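Hydrogenase-specific maturation endopeptidase (Thermococcus kodakarensis, PDB 5IJA) probably acts as an endopeptidase in the maturation of [NiFe] hydrogenase, a step that would activate the enzyme. Local coordinates at residues Met1-Gly9 with His46-Asp57; His113-Glu121 with Val132-Ala143. All coordinates share one frame; numbering follows the deposited sequence.

Interaction 1: Met1-Gly9 with His46-Asp57; sequences MRVLILALG and HYNGEERIVIID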
loop_
_atom_site.group_PDB
_atom_site.type_symbol
_atom_site.label_atom_id
_atom_site.label_comp_id
_atom_site.label_asym_id
_atom_site.label_seq_id
_atom_site.Cartn_x
_atom_site.Cartn_y
_atom_site.Cartn_z
ATOM N N MET A 1 -20.069 -2.891 3.686
ATOM C CA MET A 1 -18.610 -2.843 3.662
ATOM C C MET A 1 -18.078 -1.853 2.624
ATOM O O MET A 1 -18.216 -2.064 1.417
ATOM C CB MET A 1 -18.039 -4.230 3.388
ATOM C CG MET A 1 -16.531 -4.286 3.513
ATOM S SD MET A 1 -16.020 -3.758 5.153
ATOM C CE MET A 1 -16.907 -4.920 6.185
ATOM N N ARG A 2 -17.471 -0.772 3.100
ATOM C CA ARG A 2 -16.896 0.228 2.212
ATOM C C ARG A 2 -15.401 0.227 2.397
ATOM O O ARG A 2 -14.920 0.294 3.521
ATOM C CB ARG A 2 -17.460 1.614 2.494
ATOM C CG ARG A 2 -18.837 1.838 1.906
ATOM C CD ARG A 2 -19.371 3.202 2.275
ATOM N NE ARG A 2 -19.354 3.430 3.716
ATOM C CZ ARG A 2 -18.692 4.421 4.302
ATOM N NH1 ARG A 2 -17.989 5.278 3.565
ATOM N NH2 ARG A 2 -18.734 4.558 5.622
ATOM N N VAL A 3 -14.675 0.157 1.290
ATOM C CA VAL A 3 -13.233 -0.069 1.324
ATOM C C VAL A 3 -12.480 1.126 0.778
ATOM O O VAL A 3 -12.877 1.714 -0.228
ATOM C CB VAL A 3 -12.871 -1.358 0.526
ATOM C CG1 VAL A 3 -11.393 -1.703 0.670
ATOM C CG2 VAL A 3 -13.731 -2.532 1.008
ATOM N N LEU A 4 -11.418 1.535 1.473
ATOM C CA LEU A 4 -10.550 2.605 0.979
ATOM C C LEU A 4 -9.170 2.043 0.665
ATOM O O LEU A 4 -8.606 1.306 1.469
ATOM C CB LEU A 4 -10.434 3.733 2.006
ATOM C CG LEU A 4 -9.405 4.847 1.773
ATOM C CD1 LEU A 4 -9.633 5.610 0.464
ATOM C CD2 LEU A 4 -9.416 5.803 2.937
ATOM N N ILE A 5 -8.639 2.369 -0.506
ATOM C CA ILE A 5 -7.307 1.901 -0.890
ATOM C C ILE A 5 -6.310 3.040 -0.735
ATOM O O ILE A 5 -6.554 4.138 -1.213
ATOM C CB ILE A 5 -7.317 1.366 -2.327
ATOM C CG1 ILE A 5 -8.203 0.108 -2.397
ATOM C CG2 ILE A 5 -5.910 1.090 -2.814
ATOM C CD1 ILE A 5 -8.575 -0.297 -3.794
ATOM N N LEU A 6 -5.217 2.790 -0.016
ATOM C CA LEU A 6 -4.153 3.769 0.163
ATOM C C LEU A 6 -2.938 3.338 -0.635
ATOM O O LEU A 6 -2.343 2.316 -0.332
ATOM C CB LEU A 6 -3.767 3.909 1.633
ATOM C CG LEU A 6 -4.873 4.248 2.625
ATOM C CD1 LEU A 6 -4.267 4.463 4.009
ATOM C CD2 LEU A 6 -5.649 5.464 2.152
ATOM N N ALA A 7 -2.574 4.109 -1.655
ATOM C CA ALA A 7 -1.403 3.777 -2.451
ATOM C C ALA A 7 -0.219 4.587 -1.970
ATOM O O ALA A 7 -0.293 5.815 -1.929
ATOM C CB ALA A 7 -1.668 4.043 -3.926
ATOM N N LEU A 8 0.869 3.895 -1.641
ATOM C CA LEU A 8 2.074 4.511 -1.094
ATOM C C LEU A 8 3.199 4.337 -2.083
ATOM O O LEU A 8 3.151 3.442 -2.921
ATOM C CB LEU A 8 2.502 3.880 0.243
ATOM C CG LEU A 8 1.507 3.545 1.360
ATOM C CD1 LEU A 8 2.214 3.331 2.689
ATOM C CD2 LEU A 8 0.438 4.592 1.488
ATOM N N GLY A 9 4.227 5.173 -1.958
ATOM C CA GLY A 9 5.420 5.029 -2.771
ATOM C C GLY A 9 5.893 6.334 -3.386
ATOM O O GLY A 9 5.308 7.395 -3.174
ATOM N N HIS A 46 -9.551 12.959 3.450
ATOM C CA HIS A 46 -10.168 12.011 2.533
ATOM C C HIS A 46 -11.031 10.936 3.209
ATOM O O HIS A 46 -12.033 10.486 2.650
ATOM C CB HIS A 46 -9.076 11.334 1.702
ATOM C CG HIS A 46 -9.607 10.470 0.598
ATOM N ND1 HIS A 46 -9.911 10.961 -0.654
ATOM C CD2 HIS A 46 -9.900 9.148 0.563
ATOM C CE1 HIS A 46 -10.359 9.979 -1.415
ATOM N NE2 HIS A 46 -10.370 8.870 -0.699
ATOM N N TYR A 47 -10.622 10.501 4.393
ATOM C CA TYR A 47 -11.288 9.383 5.058
ATOM C C TYR A 47 -12.765 9.673 5.302
ATOM O O TYR A 47 -13.121 10.774 5.723
ATOM C CB TYR A 47 -10.602 9.066 6.386
ATOM C CG TYR A 47 -11.209 7.858 7.076
ATOM C CD1 TYR A 47 -11.134 6.598 6.498
ATOM C CD2 TYR A 47 -11.834 7.979 8.310
ATOM C CE1 TYR A 47 -11.694 5.491 7.114
ATOM C CE2 TYR A 47 -12.399 6.876 8.937
ATOM C CZ TYR A 47 -12.317 5.639 8.339
ATOM O OH TYR A 47 -12.867 4.537 8.956
ATOM N N ASN A 48 -13.614 8.687 5.037
ATOM C CA ASN A 48 -15.061 8.849 5.178
ATOM C C ASN A 48 -15.709 7.668 5.893
ATOM O O ASN A 48 -16.813 7.237 5.542
ATOM C CB ASN A 48 -15.701 9.045 3.797
ATOM C CG ASN A 48 -17.151 9.523 3.876
ATOM O OD1 ASN A 48 -17.513 10.322 4.741
ATOM N ND2 ASN A 48 -17.984 9.022 2.973
ATOM N N GLY A 49 -15.014 7.122 6.886
ATOM C CA GLY A 49 -15.593 6.071 7.718
ATOM C C GLY A 49 -15.500 4.662 7.156
ATOM O O GLY A 49 -16.148 3.735 7.667
ATOM N N GLU A 50 -14.683 4.485 6.118
ATOM C CA GLU A 50 -14.540 3.181 5.471
ATOM C C GLU A 50 -14.116 2.159 6.504
ATOM O O GLU A 50 -13.330 2.469 7.391
ATOM C CB GLU A 50 -13.530 3.223 4.319
ATOM C CG GLU A 50 -13.979 3.985 3.087
ATOM C CD GLU A 50 -13.889 5.492 3.225
ATOM O OE1 GLU A 50 -13.322 6.004 4.216
ATOM O OE2 GLU A 50 -14.388 6.185 2.317
ATOM N N GLU A 51 -14.674 0.952 6.408
ATOM C CA GLU A 51 -14.470 -0.054 7.441
ATOM C C GLU A 51 -13.290 -0.967 7.136
ATOM O O GLU A 51 -12.867 -1.735 7.997
ATOM C CB GLU A 51 -15.739 -0.901 7.625
ATOM C CG GLU A 51 -16.993 -0.098 8.013
ATOM C CD GLU A 51 -17.937 0.157 6.838
ATOM O OE1 GLU A 51 -17.458 0.392 5.703
ATOM O OE2 GLU A 51 -19.168 0.109 7.050
ATOM N N ARG A 52 -12.800 -0.902 5.899
ATOM C CA ARG A 52 -11.645 -1.674 5.468
ATOM C C ARG A 52 -10.685 -0.739 4.755
ATOM O O ARG A 52 -11.112 0.079 3.935
ATOM C CB ARG A 52 -12.048 -2.821 4.550
ATOM C CG ARG A 52 -10.890 -3.743 4.145
ATOM C CD ARG A 52 -11.420 -4.944 3.358
ATOM N NE ARG A 52 -12.319 -5.743 4.196
ATOM C CZ ARG A 52 -13.228 -6.599 3.731
ATOM N NH1 ARG A 52 -13.377 -6.776 2.427
ATOM N NH2 ARG A 52 -13.999 -7.272 4.574
ATOM N N ILE A 53 -9.411 -0.826 5.118
ATOM C CA ILE A 53 -8.349 -0.041 4.464
ATOM C C ILE A 53 -7.338 -0.983 3.826
ATOM O O ILE A 53 -6.793 -1.858 4.498
ATOM C CB ILE A 53 -7.602 0.847 5.467
ATOM C CG1 ILE A 53 -8.563 1.761 6.238
ATOM C CG2 ILE A 53 -6.527 1.668 4.774
ATOM C CD1 ILE A 53 -9.309 2.724 5.386
ATOM N N VAL A 54 -7.047 -0.793 2.546
ATOM C CA VAL A 54 -6.096 -1.652 1.867
ATOM C C VAL A 54 -4.886 -0.824 1.452
ATOM O O VAL A 54 -4.996 0.024 0.572
ATOM C CB VAL A 54 -6.717 -2.283 0.638
ATOM C CG1 VAL A 54 -5.669 -3.051 -0.126
ATOM C CG2 VAL A 54 -7.892 -3.174 1.054
ATOM N N ILE A 55 -3.748 -1.068 2.091
ATOM C CA ILE A 55 -2.519 -0.316 1.815
ATOM C C ILE A 55 -1.699 -1.061 0.779
ATOM O O ILE A 55 -1.497 -2.260 0.906
ATOM C CB ILE A 55 -1.721 -0.114 3.109
ATOM C CG1 ILE A 55 -2.526 0.755 4.060
ATOM C CG2 ILE A 55 -0.361 0.532 2.847
ATOM C CD1 ILE A 55 -2.043 0.654 5.475
ATOM N N ILE A 56 -1.255 -0.378 -0.254
ATOM C CA ILE A 56 -0.440 -0.990 -1.276
ATOM C C ILE A 56 0.872 -0.242 -1.376
ATOM O O ILE A 56 0.888 0.934 -1.527
ATOM C CB ILE A 56 -1.118 -1.019 -2.655
ATOM C CG1 ILE A 56 -2.532 -1.552 -2.578
ATOM C CG2 ILE A 56 -0.337 -1.889 -3.602
ATOM C CD1 ILE A 56 -3.180 -1.764 -3.911
ATOM N N ASP A 57 1.963 -0.973 -1.275
ATOM C CA ASP A 57 3.280 -0.399 -1.194
ATOM C C ASP A 57 4.362 -1.213 -1.879
ATOM O O ASP A 57 4.279 -2.400 -1.954
ATOM C CB ASP A 57 3.634 -0.227 0.271
ATOM C CG ASP A 57 4.801 0.707 0.496
ATOM O OD1 ASP A 57 5.249 1.356 -0.435
ATOM O OD2 ASP A 57 5.267 0.773 1.622
#
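R2 reaches back along the turn before strand 52-57 and grips the carbonyl oxygen of N48 with both terminal nitrogens: R2 NH1 to N48 O is 3.0 Å and R2 NH2 to N48 O 3.3 Å, with the oxygen in the guanidinium plane. The bend at chi3 (-54°) brings the guanidinium against the turn, with E50 CA over one face near its rim. E50 OE2 makes a long salt bridge to R2 NH1, while E50 OE1 accepts from the backbone N of N48 on the syn lone pair. At the backbone, R2 N gives a hydrogen bond of 2.9 Å to E51 OE1, met from above the carboxylate plane, and R2 O accepts from E51 N. M1, poorly ordered, lays CG over the centre of the R52 guanidinium, whose NH1 is hydrogen-bonded to L146 O.

Beyond this, V3-A7 pairs in parallel with R52-I56, and side chains alternate between two faces. On one, V3 CG1 meets V54 CG2 at 3.8 Å and I5 CG2 meets I56 CD1. On the other, L4 CG stands anti to the backbone N (chi1 171°), which sets L4 CD1 at the edge of the H46 ring, 3.5 Å from H46 NE2, itself hydrogen-bonded to N32 OD1; L4 CD2 comes to the Y47 edge, and CB rests on I53 CD1. L6 CD1 then packs on I53 CG2 at 3.7 Å, and L8 CD1 on I55 CG2. Hydrogen bonds such as L6 N to V54 O (2.8 Å) join the backbones. The pair forms neighbouring parallel strands inside the mixed sheet of an alpha/beta fold, flanked by strands 33-37 and 111-118.

Interaction 2: His113-Glu121 with Val132-Ala143; sequences HFIGIVAKE and VKAGVQKAVEIA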
loop_
_atom_site.group_PDB
_atom_site.type_symbol
_atom_site.label_atom_id
_atom_site.label_comp_id
_atom_site.label_asym_id
_atom_site.label_seq_id
_atom_site.Cartn_x
_atom_site.Cartn_y
_atom_site.Cartn_z
ATOM N N HIS A 113 -5.371 -3.954 5.771
ATOM C CA HIS A 113 -4.689 -4.915 4.916
ATOM C C HIS A 113 -3.472 -4.268 4.291
ATOM O O HIS A 113 -3.500 -3.076 3.967
ATOM C CB HIS A 113 -5.632 -5.408 3.806
ATOM C CG HIS A 113 -6.711 -6.319 4.291
ATOM N ND1 HIS A 113 -6.627 -7.688 4.179
ATOM C CD2 HIS A 113 -7.896 -6.061 4.892
ATOM C CE1 HIS A 113 -7.710 -8.238 4.697
ATOM N NE2 HIS A 113 -8.502 -7.273 5.125
ATOM N N PHE A 114 -2.410 -5.046 4.112
ATOM C CA PHE A 114 -1.163 -4.538 3.538
ATOM C C PHE A 114 -0.801 -5.436 2.378
ATOM O O PHE A 114 -0.654 -6.642 2.532
ATOM C CB PHE A 114 -0.015 -4.510 4.575
ATOM C CG PHE A 114 1.284 -4.011 4.024
ATOM C CD1 PHE A 114 2.184 -4.885 3.427
ATOM C CD2 PHE A 114 1.614 -2.665 4.091
ATOM C CE1 PHE A 114 3.379 -4.420 2.893
ATOM C CE2 PHE A 114 2.822 -2.190 3.558
ATOM C CZ PHE A 114 3.704 -3.075 2.965
ATOM N N ILE A 115 -0.640 -4.828 1.208
ATOM C CA ILE A 115 -0.154 -5.531 0.037
ATOM C C ILE A 115 1.200 -4.955 -0.319
ATOM O O ILE A 115 1.314 -3.754 -0.595
ATOM C CB ILE A 115 -1.113 -5.376 -1.149
ATOM C CG1 ILE A 115 -2.519 -5.809 -0.733
ATOM C CG2 ILE A 115 -0.603 -6.196 -2.341
ATOM C CD1 ILE A 115 -3.592 -5.542 -1.832
ATOM N N GLY A 116 2.230 -5.796 -0.280
ATOM C CA GLY A 116 3.578 -5.359 -0.592
ATOM C C GLY A 116 4.084 -5.953 -1.895
ATOM O O GLY A 116 3.948 -7.154 -2.133
ATOM N N ILE A 117 4.652 -5.104 -2.741
ATOM C CA ILE A 117 5.177 -5.533 -4.033
ATOM C C ILE A 117 6.691 -5.455 -3.993
ATOM O O ILE A 117 7.258 -4.365 -3.849
ATOM C CB ILE A 117 4.633 -4.669 -5.182
ATOM C CG1 ILE A 117 3.102 -4.702 -5.196
ATOM C CG2 ILE A 117 5.195 -5.138 -6.531
ATOM C CD1 ILE A 117 2.483 -3.556 -5.993
ATOM N N VAL A 118 7.347 -6.608 -4.105
ATOM C CA VAL A 118 8.792 -6.663 -3.906
ATOM C C VAL A 118 9.518 -6.032 -5.089
ATOM O O VAL A 118 9.439 -6.502 -6.223
ATOM C CB VAL A 118 9.292 -8.110 -3.681
ATOM C CG1 VAL A 118 10.811 -8.138 -3.587
ATOM C CG2 VAL A 118 8.681 -8.699 -2.426
ATOM N N ALA A 119 10.220 -4.943 -4.799
ATOM C CA ALA A 119 10.902 -4.165 -5.808
ATOM C C ALA A 119 12.191 -4.846 -6.278
ATOM O O ALA A 119 12.723 -5.734 -5.609
ATOM C CB ALA A 119 11.214 -2.783 -5.266
ATOM N N LYS A 120 12.680 -4.409 -7.427
ATOM C CA LYS A 120 13.951 -4.888 -7.959
ATOM C C LYS A 120 14.934 -3.724 -8.108
ATOM O O LYS A 120 16.033 -3.746 -7.553
ATOM C CB LYS A 120 13.745 -5.574 -9.306
ATOM C CG LYS A 120 15.034 -5.993 -9.988
ATOM C CD LYS A 120 14.795 -6.307 -11.452
ATOM C CE LYS A 120 15.977 -7.052 -12.049
ATOM N NZ LYS A 120 15.918 -7.026 -13.532
ATOM N N GLU A 121 14.525 -2.713 -8.867
ATOM C CA GLU A 121 15.324 -1.507 -9.054
ATOM C C GLU A 121 14.647 -0.298 -8.411
ATOM O O GLU A 121 13.651 0.210 -8.929
ATOM C CB GLU A 121 15.560 -1.246 -10.544
ATOM N N VAL A 132 8.244 -6.361 -11.919
ATOM C CA VAL A 132 7.359 -5.651 -11.001
ATOM C C VAL A 132 6.026 -5.306 -11.681
ATOM O O VAL A 132 5.003 -5.177 -11.010
ATOM C CB VAL A 132 8.064 -4.390 -10.433
ATOM C CG1 VAL A 132 7.098 -3.471 -9.691
ATOM C CG2 VAL A 132 9.166 -4.815 -9.507
ATOM N N LYS A 133 6.020 -5.197 -13.009
ATOM C CA LYS A 133 4.757 -5.085 -13.746
ATOM C C LYS A 133 3.841 -6.257 -13.409
ATOM O O LYS A 133 2.636 -6.087 -13.180
ATOM C CB LYS A 133 4.988 -5.053 -15.259
ATOM C CG LYS A 133 5.708 -3.823 -15.799
ATOM C CD LYS A 133 5.840 -3.931 -17.314
ATOM C CE LYS A 133 6.701 -2.824 -17.890
ATOM N NZ LYS A 133 6.897 -2.986 -19.359
ATOM N N ALA A 134 4.429 -7.450 -13.399
ATOM C CA ALA A 134 3.719 -8.668 -13.045
ATOM C C ALA A 134 3.180 -8.588 -11.620
ATOM O O ALA A 134 2.038 -8.976 -11.351
ATOM C CB ALA A 134 4.628 -9.872 -13.202
ATOM N N GLY A 135 4.011 -8.080 -10.716
ATOM C CA GLY A 135 3.610 -7.863 -9.342
ATOM C C GLY A 135 2.457 -6.888 -9.214
ATOM O O GLY A 135 1.540 -7.130 -8.445
ATOM N N VAL A 136 2.485 -5.791 -9.969
ATOM C CA VAL A 136 1.385 -4.819 -9.920
ATOM C C VAL A 136 0.062 -5.471 -10.299
ATOM O O VAL A 136 -0.981 -5.222 -9.683
ATOM C CB VAL A 136 1.652 -3.619 -10.851
ATOM C CG1 VAL A 136 0.404 -2.747 -10.970
ATOM C CG2 VAL A 136 2.842 -2.822 -10.355
ATOM N N GLN A 137 0.111 -6.328 -11.308
ATOM C CA GLN A 137 -1.076 -7.048 -11.741
ATOM C C GLN A 137 -1.651 -7.915 -10.628
ATOM O O GLN A 137 -2.865 -7.901 -10.380
ATOM C CB GLN A 137 -0.743 -7.890 -12.974
ATOM C CG GLN A 137 -0.409 -7.030 -14.188
ATOM C CD GLN A 137 -1.573 -6.140 -14.591
ATOM O OE1 GLN A 137 -2.718 -6.590 -14.654
ATOM N NE2 GLN A 137 -1.291 -4.865 -14.846
ATOM N N LYS A 138 -0.794 -8.644 -9.925
ATOM C CA LYS A 138 -1.318 -9.501 -8.865
ATOM C C LYS A 138 -1.748 -8.690 -7.639
ATOM O O LYS A 138 -2.694 -9.077 -6.952
ATOM C CB LYS A 138 -0.314 -10.576 -8.461
ATOM C CG LYS A 138 -1.039 -11.827 -7.951
ATOM C CD LYS A 138 -0.308 -13.128 -8.264
ATOM C CE LYS A 138 -1.238 -14.324 -8.012
ATOM N NZ LYS A 138 -0.527 -15.600 -7.693
ATOM N N ALA A 139 -1.062 -7.578 -7.364
ATOM C CA ALA A 139 -1.500 -6.691 -6.290
ATOM C C ALA A 139 -2.899 -6.152 -6.571
ATOM O O ALA A 139 -3.739 -6.069 -5.665
ATOM C CB ALA A 139 -0.514 -5.540 -6.104
ATOM N N VAL A 140 -3.152 -5.795 -7.826
ATOM C CA VAL A 140 -4.466 -5.290 -8.218
ATOM C C VAL A 140 -5.547 -6.358 -8.030
ATOM O O VAL A 140 -6.652 -6.058 -7.558
ATOM C CB VAL A 140 -4.447 -4.784 -9.673
ATOM C CG1 VAL A 140 -5.878 -4.485 -10.180
ATOM C CG2 VAL A 140 -3.596 -3.545 -9.759
ATOM N N GLU A 141 -5.215 -7.599 -8.370
ATOM C CA GLU A 141 -6.146 -8.724 -8.215
ATOM C C GLU A 141 -6.531 -8.973 -6.763
ATOM O O GLU A 141 -7.702 -9.198 -6.452
ATOM C CB GLU A 141 -5.546 -10.003 -8.779
ATOM C CG GLU A 141 -5.427 -10.046 -10.282
ATOM C CD GLU A 141 -4.825 -11.358 -10.741
ATOM O OE1 GLU A 141 -5.057 -12.379 -10.050
ATOM O OE2 GLU A 141 -4.111 -11.369 -11.768
ATOM N N ILE A 142 -5.538 -8.943 -5.881
ATOM C CA ILE A 142 -5.789 -9.097 -4.449
ATOM C C ILE A 142 -6.679 -7.972 -3.934
ATOM O O ILE A 142 -7.641 -8.212 -3.214
ATOM C CB ILE A 142 -4.465 -9.131 -3.652
ATOM C CG1 ILE A 142 -3.612 -10.315 -4.103
ATOM C CG2 ILE A 142 -4.726 -9.211 -2.151
ATOM C CD1 ILE A 142 -2.237 -10.399 -3.446
ATOM N N ALA A 143 -6.375 -6.738 -4.315
ATOM C CA ALA A 143 -7.131 -5.594 -3.832
ATOM C C ALA A 143 -8.600 -5.621 -4.294
ATOM O O ALA A 143 -9.495 -5.218 -3.550
ATOM C CB ALA A 143 -6.467 -4.302 -4.286
#
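I115 and I117 point from strand 113-118 toward helix 132-143 and share the methyl of A139 between them. I117 CD1 touches A139 CB at 3.6 Å, and I115 CG2 reaches the same carbon at 3.8 Å. The two isoleucines are two residues apart and project from the same side of the strand, which is why one small helix residue can meet both. I115 holds CG1 beside its backbone N (chi1 -54°) and extends to CD1. The side chains of I115 and I142 slide past each other in opposite directions, I115 CD1 meeting I142 CG2 at 3.9 Å; I115 CD1 also lies 4.0 Å from A143 CB. A valine in place of I115 would probably leave I142 CG2 and A143 CB without the CD1 methyl that packs on them, opening a gap at this end of the interface.

I117 serves the other end. Its CG2 lies 4.0 Å from V132 CG1, the two side chains crossing at a slant, and near the backbone of G135, where the helix comes close to the strand (I117 CA and G135 CA are 6.0 Å apart). V132 turns its other branch to the end of the strand and the chain just beyond it, V132 CG2 lying 3.7 Å from V118 O. No hydrogen bond links the two segments; the joint is apolar packing, with the axes 8.3 Å apart at their closest and running nearly antiparallel, at 167°.

Farther out, K120 forms a salt bridge with E131 and its backbone N hydrogen-bonds to D15 OD2. Helix 18-28 packs beside helix 132-143, taking V136 on I25 and A143 on L26. Strand 69-73 meets I115 and I142 through V69, and strand 52-59 adds R52 against H113.

In the fold
Interaction 1 and interaction 2 lie in series along the chain, with centres about 16 Å apart, on opposite sides of the centre of the chain. They meet in one mixed five-stranded sheet, where strand 52-59 runs between strands 3-8 and 111-118. The seam is made by probable backbone hydrogen bonds, I115 N to I55 O and I55 N to H113 O, and by V54 CG1 packing on I115 CD1. Interaction 1 thus joins strands within the sheet, and interaction 2 lays helix 130-146 against one face of it. Together they tie the N-terminal strand to the C-terminal helix through the middle of this single-chain alpha/beta protein.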